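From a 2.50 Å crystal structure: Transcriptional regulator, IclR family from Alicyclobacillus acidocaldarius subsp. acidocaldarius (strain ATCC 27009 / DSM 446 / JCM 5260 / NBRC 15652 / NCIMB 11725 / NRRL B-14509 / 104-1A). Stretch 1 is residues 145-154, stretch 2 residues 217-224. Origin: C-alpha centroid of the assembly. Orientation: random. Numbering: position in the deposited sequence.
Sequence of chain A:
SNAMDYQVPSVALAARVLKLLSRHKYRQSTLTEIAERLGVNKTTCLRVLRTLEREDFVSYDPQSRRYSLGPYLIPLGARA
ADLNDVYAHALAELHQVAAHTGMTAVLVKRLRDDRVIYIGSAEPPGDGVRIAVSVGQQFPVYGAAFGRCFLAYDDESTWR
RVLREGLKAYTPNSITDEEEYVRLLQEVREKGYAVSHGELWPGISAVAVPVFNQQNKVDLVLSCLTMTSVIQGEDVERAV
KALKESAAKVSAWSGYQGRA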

# COMPACT_ATOMS: atom_id res chain seq x y z
N ALA A 145 -10.76 -20.23 -21.19
CA ALA A 145 -10.88 -18.77 -21.18
C ALA A 145 -9.79 -18.06 -20.39
O ALA A 145 -9.21 -17.06 -20.87
N PHE A 146 -9.50 -18.58 -19.20
CA PHE A 146 -8.50 -17.95 -18.34
C PHE A 146 -7.07 -18.07 -18.86
O PHE A 146 -6.27 -17.15 -18.63
N GLY A 147 -6.75 -19.18 -19.53
CA GLY A 147 -5.48 -19.34 -20.20
C GLY A 147 -5.25 -18.25 -21.26
O GLY A 147 -4.25 -17.52 -21.22
N ARG A 148 -6.20 -18.13 -22.17
CA ARG A 148 -6.17 -17.09 -23.19
C ARG A 148 -6.04 -15.65 -22.65
O ARG A 148 -5.51 -14.78 -23.35
N CYS A 149 -6.57 -15.38 -21.46
CA CYS A 149 -6.39 -14.06 -20.88
C CYS A 149 -4.97 -13.77 -20.45
O CYS A 149 -4.59 -12.62 -20.48
N PHE A 150 -4.21 -14.78 -20.03
CA PHE A 150 -2.78 -14.60 -19.71
C PHE A 150 -2.00 -14.47 -21.03
O PHE A 150 -1.31 -13.47 -21.25
N LEU A 151 -2.17 -15.45 -21.91
CA LEU A 151 -1.38 -15.54 -23.14
C LEU A 151 -1.55 -14.39 -24.12
O LEU A 151 -0.58 -13.92 -24.68
N ALA A 152 -2.78 -13.93 -24.31
CA ALA A 152 -3.04 -12.90 -25.28
C ALA A 152 -2.22 -11.62 -25.05
O ALA A 152 -1.98 -10.82 -26.00
N TYR A 153 -1.80 -11.42 -23.80
CA TYR A 153 -1.03 -10.23 -23.43
C TYR A 153 0.48 -10.45 -23.27
O TYR A 153 1.18 -9.53 -22.90
N ASP A 154 0.99 -11.65 -23.59
CA ASP A 154 2.41 -11.83 -23.83
C ASP A 154 2.80 -11.44 -25.25
O ASP A 154 1.96 -11.32 -26.14
N LYS A 217 1.51 -6.01 -17.08
CA LYS A 217 1.54 -7.44 -17.40
C LYS A 217 0.32 -8.09 -16.75
O LYS A 217 -0.29 -7.46 -15.88
N VAL A 218 -0.04 -9.30 -17.16
CA VAL A 218 -1.16 -10.03 -16.56
C VAL A 218 -0.67 -11.13 -15.62
O VAL A 218 -0.26 -12.19 -16.08
N ASP A 219 -0.71 -10.84 -14.32
CA ASP A 219 -0.39 -11.82 -13.27
C ASP A 219 -1.63 -12.55 -12.69
O ASP A 219 -1.49 -13.57 -12.03
N LEU A 220 -2.81 -12.01 -12.93
CA LEU A 220 -4.02 -12.50 -12.31
C LEU A 220 -5.13 -12.45 -13.32
O LEU A 220 -5.19 -11.51 -14.14
N VAL A 221 -6.04 -13.42 -13.25
CA VAL A 221 -7.24 -13.43 -14.08
C VAL A 221 -8.44 -13.70 -13.18
O VAL A 221 -8.32 -14.46 -12.25
N LEU A 222 -9.54 -13.00 -13.44
CA LEU A 222 -10.79 -13.24 -12.77
C LEU A 222 -11.66 -13.99 -13.75
O LEU A 222 -11.81 -13.56 -14.87
N SER A 223 -12.28 -15.06 -13.27
CA SER A 223 -13.08 -15.93 -14.13
C SER A 223 -14.38 -16.39 -13.46
O SER A 223 -14.46 -16.47 -12.25
N CYS A 224 -15.39 -16.68 -14.28
CA CYS A 224 -16.70 -17.17 -13.81
C CYS A 224 -16.96 -18.51 -14.47
O CYS A 224 -16.83 -18.64 -15.69

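The helix of stretch 1 lies across the strand of stretch 2 at 149° between their N-to-C directions, roughly antiparallel, with axes 8.6 Å apart at closest approach. No hydrogen bond crosses between them; the contact is van der Waals packing, of side chains on each other and on backbone. From Leu-220 on the strand alternates, with Val-221 and Ser-223 toward the helix and Leu-222 away; before that, Asp-219 and Leu-220 both point away, and Val-218 points toward it.

Ala-145 opens the walk with its CB toward the strand but no contact; its backbone O accepts the hydrogen bond from Cys-149 N. Phe-146 also starts toward the strand, and its CB meets Val-221 CG1 at 3.8 Å. The p rotamer of chi1 then leads the ring away, so that what the strand receives is mainly the base of the side chain. The ring's edge still comes near Ser-223, with CD2 of Phe-146 4.4 Å from OG of Ser-223, a hydroxyl whose hydrogen bonding is satisfied elsewhere in the structure.

At Gly-147 there is no side chain, and an ideal CB would point away from the strand. Arg-148 is out of reach, its guanidinium hydrogen-bonded elsewhere in the structure. One residue on, Cys-149 (m) turns back toward the strand: its CB packs 3.7 Å from Val-221 CG2, and its backbone O lies 4.0 Å from Val-218 CG1.

Phe-150 gives the helix its broadest contact. Its CA-to-CB bond points sideways, but with chi1 in m the ring comes nearer to the strand. Val-221, in t, sets CG2 over one ring face, 3.5 Å from the centroid of the Phe-150 ring and 12° off its normal, a CH-pi contact. The ring edge meets backbone: CD1 of Phe-150 is 3.5 Å from Val-218 O, and CE1 of Phe-150 is 3.7 Å from Asp-219 O. The same CD1 of Phe-150 packs 3.8 Å from CG1 of Val-218. One aromatic ring thus uses its face for a methyl and its edge for carbonyl oxygens.

Leu-151 points away and Ala-152 is out of reach. Tyr-153, in the type I turn from Leu-151 to Asp-154, points toward the strand again in m, its CB 3.8 Å from CG2 of Val-218, also a t rotamer. Asp-154 makes no contact with the strand, and its OD2 is hydrogen-bonded elsewhere in the structure.

The rule to read here is economy: two branched valines serve four residues of stretch 1. Val-221 meets Phe-146, Cys-149 and Phe-150; Val-218 meets Cys-149, Phe-150 and Tyr-153.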

# COMPACT_ATOMS: atom_id res chain seq x y z
CB ALA A 145 -12.25 -18.35 -20.66
CB PHE A 146 -8.61 -18.39 -16.87
CG PHE A 146 -8.48 -19.85 -16.65
CD1 PHE A 146 -7.24 -20.46 -16.65
CD2 PHE A 146 -9.61 -20.62 -16.39
CE1 PHE A 146 -7.12 -21.83 -16.44
CE2 PHE A 146 -9.50 -21.98 -16.17
CZ PHE A 146 -8.25 -22.58 -16.18
CB ARG A 148 -7.44 -17.17 -24.03
CG ARG A 148 -7.52 -18.39 -24.91
CD ARG A 148 -8.48 -18.17 -26.07
NE ARG A 148 -9.85 -18.47 -25.69
CZ ARG A 148 -10.34 -19.69 -25.52
NH1 ARG A 148 -9.58 -20.78 -25.71
NH2 ARG A 148 -11.60 -19.83 -25.17
CB CYS A 149 -7.32 -13.80 -19.71
SG CYS A 149 -9.02 -13.55 -20.19
CB PHE A 150 -2.21 -15.75 -18.88
CG PHE A 150 -2.74 -15.84 -17.46
CD1 PHE A 150 -2.29 -14.99 -16.48
CD2 PHE A 150 -3.63 -16.85 -17.10
CE1 PHE A 150 -2.74 -15.09 -15.16
CE2 PHE A 150 -4.08 -16.97 -15.78
CZ PHE A 150 -3.64 -16.09 -14.81
CB LEU A 151 -1.68 -16.81 -23.90
CG LEU A 151 -0.81 -18.03 -23.64
CD1 LEU A 151 -1.22 -19.11 -24.64
CD2 LEU A 151 0.66 -17.69 -23.82
CB ALA A 152 -4.53 -12.57 -25.28
CB TYR A 153 -1.64 -9.60 -22.19
CG TYR A 153 -3.05 -9.12 -22.43
CD1 TYR A 153 -3.29 -7.91 -23.06
CD2 TYR A 153 -4.15 -9.90 -22.05
CE1 TYR A 153 -4.59 -7.48 -23.31
CE2 TYR A 153 -5.47 -9.49 -22.32
CZ TYR A 153 -5.67 -8.28 -22.93
OH TYR A 153 -6.94 -7.83 -23.17
CB ASP A 154 2.79 -13.30 -23.60
CG ASP A 154 2.66 -13.73 -22.15
OD1 ASP A 154 2.77 -12.89 -21.24
OD2 ASP A 154 2.45 -14.93 -21.91
CB LYS A 217 2.84 -8.07 -16.87
CG LYS A 217 4.12 -7.45 -17.44
CD LYS A 217 4.29 -7.73 -18.93
CE LYS A 217 5.75 -7.58 -19.37
NZ LYS A 217 6.38 -6.29 -18.95
CB VAL A 218 -2.09 -10.65 -17.60
CG1 VAL A 218 -3.27 -11.37 -16.94
CG2 VAL A 218 -2.60 -9.57 -18.55
CB ASP A 219 0.37 -11.14 -12.13
CG ASP A 219 1.88 -11.05 -12.38
OD1 ASP A 219 2.43 -11.80 -13.24
OD2 ASP A 219 2.53 -10.22 -11.67
CB LEU A 220 -4.37 -11.62 -11.12
CG LEU A 220 -3.55 -11.76 -9.84
CD1 LEU A 220 -4.06 -10.76 -8.80
CD2 LEU A 220 -3.60 -13.20 -9.32
CB VAL A 221 -7.13 -14.46 -15.18
CG1 VAL A 221 -8.48 -14.71 -15.88
CG2 VAL A 221 -6.08 -14.02 -16.21
CB LEU A 222 -11.53 -11.95 -12.39
CG LEU A 222 -10.79 -10.85 -11.66
CD1 LEU A 222 -11.79 -9.78 -11.25
CD2 LEU A 222 -10.11 -11.39 -10.42
CB SER A 223 -12.23 -17.13 -14.49
OG SER A 223 -12.93 -17.93 -15.40
CB CYS A 224 -17.83 -16.22 -14.24
SG CYS A 224 -18.22 -15.00 -13.00